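Long-range contacts in probable antibiotics synthesis protein (PDB 1V70), which is of unknown function but has a cupin fold, probably binds a metal ion and may take part in antibiotic synthesis: residues K51-E57 against A95-T101; E59-G65 against P84-E90. All coordinates share one frame; numbering follows the deposited sequence.

Contact 1 of 2, residues K51-E57 against A95-T101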
loop_
_atom_site.group_PDB
_atom_site.type_symbol
_atom_site.label_atom_id
_atom_site.label_comp_id
_atom_site.label_asym_id
_atom_site.label_seq_id
_atom_site.Cartn_x
_atom_site.Cartn_y
_atom_site.Cartn_z
ATOM N N LYS A 51 -4.808 -2.876 -9.738
ATOM C CA LYS A 51 -3.824 -3.427 -8.819
ATOM C C LYS A 51 -2.581 -2.553 -8.785
ATOM O O LYS A 51 -2.186 -1.979 -9.798
ATOM C CB LYS A 51 -3.442 -4.855 -9.232
ATOM C CG LYS A 51 -2.397 -5.491 -8.325
ATOM C CD LYS A 51 -1.940 -6.840 -8.847
ATOM C CE LYS A 51 -3.065 -7.852 -8.824
ATOM N NZ LYS A 51 -2.611 -9.168 -9.345
ATOM N N VAL A 52 -1.980 -2.433 -7.609
ATOM C CA VAL A 52 -0.755 -1.661 -7.457
ATOM C C VAL A 52 0.276 -2.500 -6.711
ATOM O O VAL A 52 -0.019 -3.072 -5.655
ATOM C CB VAL A 52 -0.971 -0.352 -6.661
ATOM C CG1 VAL A 52 0.359 0.381 -6.495
ATOM C CG2 VAL A 52 -1.971 0.539 -7.379
ATOM N N TYR A 53 1.473 -2.589 -7.283
ATOM C CA TYR A 53 2.590 -3.318 -6.684
ATOM C C TYR A 53 3.543 -2.289 -6.087
ATOM O O TYR A 53 3.879 -1.305 -6.749
ATOM C CB TYR A 53 3.387 -4.083 -7.742
ATOM C CG TYR A 53 2.659 -5.187 -8.467
ATOM C CD1 TYR A 53 2.470 -6.438 -7.877
ATOM C CD2 TYR A 53 2.227 -5.005 -9.778
ATOM C CE1 TYR A 53 1.876 -7.482 -8.583
ATOM C CE2 TYR A 53 1.632 -6.038 -10.490
ATOM C CZ TYR A 53 1.465 -7.272 -9.891
ATOM O OH TYR A 53 0.911 -8.303 -10.615
ATOM N N TYR A 54 3.980 -2.509 -4.852
ATOM C CA TYR A 54 4.938 -1.618 -4.198
ATOM C C TYR A 54 6.070 -2.496 -3.666
ATOM O O TYR A 54 5.822 -3.472 -2.956
ATOM C CB TYR A 54 4.289 -0.856 -3.041
ATOM C CG TYR A 54 5.280 -0.040 -2.234
ATOM C CD1 TYR A 54 5.838 1.128 -2.749
ATOM C CD2 TYR A 54 5.685 -0.458 -0.965
ATOM C CE1 TYR A 54 6.777 1.862 -2.022
ATOM C CE2 TYR A 54 6.623 0.268 -0.231
ATOM C CZ TYR A 54 7.163 1.425 -0.766
ATOM O OH TYR A 54 8.081 2.152 -0.041
ATOM N N ALA A 55 7.307 -2.167 -4.020
ATOM C CA ALA A 55 8.448 -2.963 -3.569
ATOM C C ALA A 55 8.927 -2.588 -2.168
ATOM O O ALA A 55 9.348 -1.455 -1.924
ATOM C CB ALA A 55 9.601 -2.839 -4.574
ATOM N N LEU A 56 8.852 -3.550 -1.249
ATOM C CA LEU A 56 9.290 -3.351 0.131
ATOM C C LEU A 56 10.754 -3.757 0.272
ATOM O O LEU A 56 11.540 -3.074 0.930
ATOM C CB LEU A 56 8.441 -4.195 1.086
ATOM C CG LEU A 56 6.963 -3.822 1.218
ATOM C CD1 LEU A 56 6.219 -4.949 1.921
ATOM C CD2 LEU A 56 6.826 -2.512 1.985
ATOM N N GLU A 57 11.110 -4.881 -0.346
ATOM C CA GLU A 57 12.468 -5.451 -0.287
ATOM C C GLU A 57 12.793 -6.118 -1.605
ATOM O O GLU A 57 11.953 -6.742 -2.240
ATOM C CB GLU A 57 12.603 -6.498 0.835
ATOM C CG GLU A 57 12.237 -6.002 2.232
ATOM C CD GLU A 57 12.628 -7.047 3.270
ATOM O OE1 GLU A 57 12.348 -8.216 3.049
ATOM O OE2 GLU A 57 13.206 -6.673 4.284
ATOM N N ALA A 95 12.377 -11.187 -2.727
ATOM C CA ALA A 95 11.720 -9.900 -2.897
ATOM C C ALA A 95 10.390 -9.950 -2.160
ATOM O O ALA A 95 9.745 -11.001 -2.095
ATOM C CB ALA A 95 11.494 -9.605 -4.380
ATOM N N LEU A 96 9.996 -8.813 -1.596
ATOM C CA LEU A 96 8.741 -8.694 -0.863
ATOM C C LEU A 96 7.989 -7.485 -1.398
ATOM O O LEU A 96 8.544 -6.391 -1.481
ATOM C CB LEU A 96 9.000 -8.495 0.633
ATOM C CG LEU A 96 7.771 -8.602 1.540
ATOM C CD1 LEU A 96 7.188 -10.008 1.456
ATOM C CD2 LEU A 96 8.165 -8.279 2.970
ATOM N N LEU A 97 6.724 -7.690 -1.745
ATOM C CA LEU A 97 5.895 -6.621 -2.287
ATOM C C LEU A 97 4.629 -6.430 -1.479
ATOM O O LEU A 97 4.102 -7.384 -0.909
ATOM C CB LEU A 97 5.470 -6.953 -3.721
ATOM C CG LEU A 97 6.533 -7.476 -4.684
ATOM C CD1 LEU A 97 5.875 -7.861 -5.998
ATOM C CD2 LEU A 97 7.604 -6.419 -4.886
ATOM N N LEU A 98 4.158 -5.189 -1.429
ATOM C CA LEU A 98 2.895 -4.854 -0.790
ATOM C C LEU A 98 2.014 -4.696 -2.030
ATOM O O LEU A 98 2.304 -3.871 -2.910
ATOM C CB LEU A 98 3.000 -3.539 -0.018
ATOM C CG LEU A 98 1.702 -3.028 0.618
ATOM C CD1 LEU A 98 1.106 -4.082 1.536
ATOM C CD2 LEU A 98 1.993 -1.752 1.388
ATOM N N VAL A 99 0.961 -5.501 -2.114
ATOM C CA VAL A 99 0.083 -5.500 -3.277
ATOM C C VAL A 99 -1.360 -5.215 -2.905
ATOM O O VAL A 99 -1.928 -5.878 -2.033
ATOM C CB VAL A 99 0.152 -6.869 -3.998
ATOM C CG1 VAL A 99 -0.589 -6.809 -5.326
ATOM C CG2 VAL A 99 1.603 -7.275 -4.205
ATOM N N VAL A 100 -1.949 -4.232 -3.574
ATOM C CA VAL A 100 -3.330 -3.853 -3.316
ATOM C C VAL A 100 -4.167 -4.048 -4.572
ATOM O O VAL A 100 -3.786 -3.607 -5.658
ATOM C CB VAL A 100 -3.433 -2.374 -2.881
ATOM C CG1 VAL A 100 -4.887 -2.017 -2.585
ATOM C CG2 VAL A 100 -2.568 -2.126 -1.657
ATOM N N THR A 101 -5.305 -4.716 -4.415
ATOM C CA THR A 101 -6.216 -4.970 -5.525
ATOM C C THR A 101 -7.587 -4.454 -5.109
ATOM O O THR A 101 -8.062 -4.761 -4.016
ATOM C CB THR A 101 -6.323 -6.476 -5.830
ATOM O OG1 THR A 101 -5.013 -7.024 -6.016
ATOM C CG2 THR A 101 -7.146 -6.705 -7.092
HETATM O O HOH W 1 0.691 -1.621 -3.298
#
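In the larger sheet of this cupin beta-sandwich, two inner antiparallel strands pair from K51 with T101 up to a classic beta bulge, where L56 and E57 both face L96. The carbonyl oxygen of L96 takes two bonds, from L56 N at 2.9 Å and, on a lone pair, from E57 N at 3.2 Å; L96 N returns one to E57 O. Before the bulge, V52 exchanges two backbone bonds with V100, and Y54 two with L98. Water 1 gives one hydrogen to V52 O (2.9 Å) and the other to L98 O, bridging the strands. On the face of Y53, L97 and V99, the Y53 and V99 side chains run side by side, Y53 CD1 3.9 Å from V99 CG2. In the conformer described, the aliphatic part of K51 runs past V99 CG1, 3.7 Å from K51 CG, then bends at chi3 (-65°), which brings CE to 3.5 Å from T101 OG1. L56 sends CD1 across between L96 CG and L98 CB, 4.0 Å from each. The face with Y53 looks into the sandwich: Y53 OH bonds to Q41, K51 NZ to H85, and L97 rests on V60 and V87. The other face meets the second subunit, with V100 on its V100 and V52 on its Y30, while strands 28-35 and 75-79 continue the sheet on either side of the pair.

Contact 2 of 2, residues E59-G65 against P84-E90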
loop_
_atom_site.group_PDB
_atom_site.type_symbol
_atom_site.label_atom_id
_atom_site.label_comp_id
_atom_site.label_asym_id
_atom_site.label_seq_id
_atom_site.Cartn_x
_atom_site.Cartn_y
_atom_site.Cartn_z
ATOM N N GLU A 59 14.180 -6.664 -5.633
ATOM C CA GLU A 59 13.718 -6.072 -6.876
ATOM C C GLU A 59 13.061 -7.130 -7.756
ATOM O O GLU A 59 13.443 -8.293 -7.767
ATOM C CB GLU A 59 14.911 -5.414 -7.595
ATOM C CG GLU A 59 15.992 -6.414 -8.027
ATOM C CD GLU A 59 17.181 -5.683 -8.618
ATOM O OE1 GLU A 59 17.869 -6.253 -9.454
ATOM O OE2 GLU A 59 17.440 -4.558 -8.200
ATOM N N VAL A 60 12.022 -6.691 -8.454
ATOM C CA VAL A 60 11.259 -7.575 -9.321
ATOM C C VAL A 60 11.020 -6.898 -10.655
ATOM O O VAL A 60 11.145 -5.677 -10.781
ATOM C CB VAL A 60 9.873 -7.918 -8.711
ATOM C CG1 VAL A 60 10.048 -8.696 -7.414
ATOM C CG2 VAL A 60 9.079 -6.639 -8.459
ATOM N N VAL A 61 10.683 -7.701 -11.652
ATOM C CA VAL A 61 10.366 -7.181 -12.969
ATOM C C VAL A 61 8.847 -7.208 -13.045
ATOM O O VAL A 61 8.231 -8.274 -12.963
ATOM C CB VAL A 61 10.938 -8.062 -14.095
ATOM C CG1 VAL A 61 10.487 -7.524 -15.447
ATOM C CG2 VAL A 61 12.457 -8.087 -14.022
ATOM N N VAL A 62 8.242 -6.035 -13.166
ATOM C CA VAL A 62 6.793 -5.941 -13.264
ATOM C C VAL A 62 6.404 -5.741 -14.722
ATOM O O VAL A 62 7.030 -4.958 -15.441
ATOM C CB VAL A 62 6.229 -4.764 -12.413
ATOM C CG1 VAL A 62 6.875 -3.457 -12.830
ATOM C CG2 VAL A 62 4.718 -4.686 -12.564
ATOM N N ARG A 63 5.386 -6.472 -15.162
ATOM C CA ARG A 63 4.902 -6.358 -16.531
ATOM C C ARG A 63 3.474 -5.844 -16.494
ATOM O O ARG A 63 2.632 -6.372 -15.760
ATOM C CB ARG A 63 4.951 -7.727 -17.227
ATOM C CG ARG A 63 4.482 -7.736 -18.690
ATOM C CD ARG A 63 2.989 -8.017 -18.814
ATOM N NE ARG A 63 2.527 -7.980 -20.204
ATOM C CZ ARG A 63 2.778 -8.912 -21.123
ATOM N NH1 ARG A 63 3.493 -9.989 -20.826
ATOM N NH2 ARG A 63 2.311 -8.758 -22.357
ATOM N N VAL A 64 3.211 -4.791 -17.258
ATOM C CA VAL A 64 1.872 -4.225 -17.354
ATOM C C VAL A 64 1.670 -3.860 -18.814
ATOM O O VAL A 64 2.378 -3.008 -19.350
ATOM C CB VAL A 64 1.703 -2.955 -16.490
ATOM C CG1 VAL A 64 0.304 -2.388 -16.680
ATOM C CG2 VAL A 64 1.943 -3.285 -15.021
ATOM N N GLY A 65 0.716 -4.519 -19.459
ATOM C CA GLY A 65 0.473 -4.242 -20.862
ATOM C C GLY A 65 1.684 -4.636 -21.688
ATOM O O GLY A 65 2.213 -5.735 -21.533
ATOM N N PRO A 84 -3.081 -6.802 -19.027
ATOM C CA PRO A 84 -2.408 -8.030 -18.600
ATOM C C PRO A 84 -1.247 -7.590 -17.713
ATOM O O PRO A 84 -0.512 -6.665 -18.061
ATOM C CB PRO A 84 -1.938 -8.640 -19.919
ATOM C CG PRO A 84 -2.992 -8.170 -20.889
ATOM C CD PRO A 84 -3.151 -6.725 -20.496
ATOM N N HIS A 85 -1.085 -8.230 -16.562
ATOM C CA HIS A 85 -0.009 -7.843 -15.660
ATOM C C HIS A 85 0.536 -9.015 -14.858
ATOM O O HIS A 85 -0.163 -9.997 -14.608
ATOM C CB HIS A 85 -0.501 -6.761 -14.690
ATOM C CG HIS A 85 -1.600 -7.225 -13.789
ATOM N ND1 HIS A 85 -2.904 -7.363 -14.214
ATOM C CD2 HIS A 85 -1.576 -7.662 -12.507
ATOM C CE1 HIS A 85 -3.633 -7.868 -13.235
ATOM N NE2 HIS A 85 -2.850 -8.060 -12.190
ATOM N N GLY A 86 1.794 -8.894 -14.454
ATOM C CA GLY A 86 2.420 -9.931 -13.661
ATOM C C GLY A 86 3.710 -9.405 -13.073
ATOM O O GLY A 86 4.103 -8.268 -13.345
ATOM N N VAL A 87 4.365 -10.218 -12.257
ATOM C CA VAL A 87 5.626 -9.823 -11.648
ATOM C C VAL A 87 6.516 -11.051 -11.524
ATOM O O VAL A 87 6.039 -12.143 -11.214
ATOM C CB VAL A 87 5.411 -9.162 -10.251
ATOM C CG1 VAL A 87 4.790 -10.152 -9.278
ATOM C CG2 VAL A 87 6.723 -8.641 -9.720
ATOM N N ARG A 88 7.805 -10.872 -11.788
ATOM C CA ARG A 88 8.784 -11.958 -11.783
ATOM C C ARG A 88 10.018 -11.566 -10.977
ATOM O O ARG A 88 10.532 -10.461 -11.084
ATOM C CB ARG A 88 9.217 -12.269 -13.218
ATOM C CG ARG A 88 8.059 -12.433 -14.195
ATOM C CD ARG A 88 8.525 -12.949 -15.561
ATOM N NE ARG A 88 9.776 -12.303 -15.973
ATOM C CZ ARG A 88 9.697 -11.277 -16.849
ATOM N NH1 ARG A 88 8.518 -10.844 -17.260
ATOM N NH2 ARG A 88 10.827 -10.719 -17.310
ATOM N N ASN A 89 10.552 -12.480 -10.176
ATOM C CA ASN A 89 11.783 -12.189 -9.466
ATOM C C ASN A 89 12.907 -12.802 -10.293
ATOM O O ASN A 89 13.123 -14.016 -10.259
ATOM C CB ASN A 89 11.783 -12.803 -8.063
ATOM C CG ASN A 89 13.019 -12.424 -7.275
ATOM O OD1 ASN A 89 13.993 -11.927 -7.842
ATOM N ND2 ASN A 89 12.993 -12.663 -5.968
ATOM N N GLU A 90 13.601 -11.962 -11.053
ATOM C CA GLU A 90 14.702 -12.429 -11.893
ATOM C C GLU A 90 16.052 -12.140 -11.241
ATOM O O GLU A 90 17.095 -12.261 -11.870
ATOM C CB GLU A 90 14.647 -11.723 -13.260
ATOM C CG GLU A 90 13.407 -12.083 -14.103
ATOM C CD GLU A 90 13.373 -13.560 -14.445
ATOM O OE1 GLU A 90 14.387 -14.232 -14.304
ATOM O OE2 GLU A 90 12.319 -14.026 -14.868
HETATM O O HOH W 2 13.906 -9.211 -10.427
#
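The smaller sheet of the cupin sandwich has this antiparallel pair, strands 60-64 and 85-88, at its middle, and its two faces differ sharply. H85 and N89 fall at the histidine and asparagine of the second conserved cupin motif, G(X)5PXG(X)2H(X)3N. On the inward face V60 and V87 meet, and both pack on L97 of strand 95-102. V87 occupies two conformers; in one of them V60 CG2 stands 3.3 Å from V87 CG2, a closeness that is therefore doubtful. H85 starts on the same face, but its ring leads away from strand 60-64 to meet the rings of H44 and H46, with ND1 bonded to A83 O. This cluster is consistent with the usual histidines of a cupin metal site, though no metal is seen there. Along the strands, V61 and R88 exchange two backbone bonds, R63 and G86 two more, and R63 N meets G86 O at 2.9 Å almost straight (178°). The outer face is looser and partly exposed. There V61 lies over one face of the R88 guanidinium, CG1 3.7 Å from NH2. E90 OE2 approaches the edge of that group in plane, using its anti lone pair in a salt bridge to R88 NE at 3.3 Å, while R88 NH1 forms a salt bridge to E68; these two carboxylates probably steady the arginine. At the E59/E90 end, water 2 joins E59 O to E90 N. At the far end G65 N bonds to P84 O, and R63, bent at chi2 (-91°), reaches forward to G65, NE giving G65 O a bent hydrogen bond of 2.6 Å (136°).

In the fold
From the N terminus, the chain passes through strand 2-5, helix 6-9 and strands 18-25, 28-35 and 40-44 before entering 51-57, the first half of contact 1. It then crosses to the other sheet for 59-65, after 67-71 crosses back to 75-79 of the larger sheet, and closes contact 2 when it returns to the smaller sheet as 84-90. Only afterwards does 95-101 close contact 1, so contact 2 is nested inside the larger loop. Each contact joins two inner strands of one sheet of the cupin sandwich, and the two meet across its interior: A95 CB lies 3.5 Å from V60 CG1, and Y53 packs on V62 and V87. Both also reach the second subunit, contact 2 through V62 and V64 against its M1.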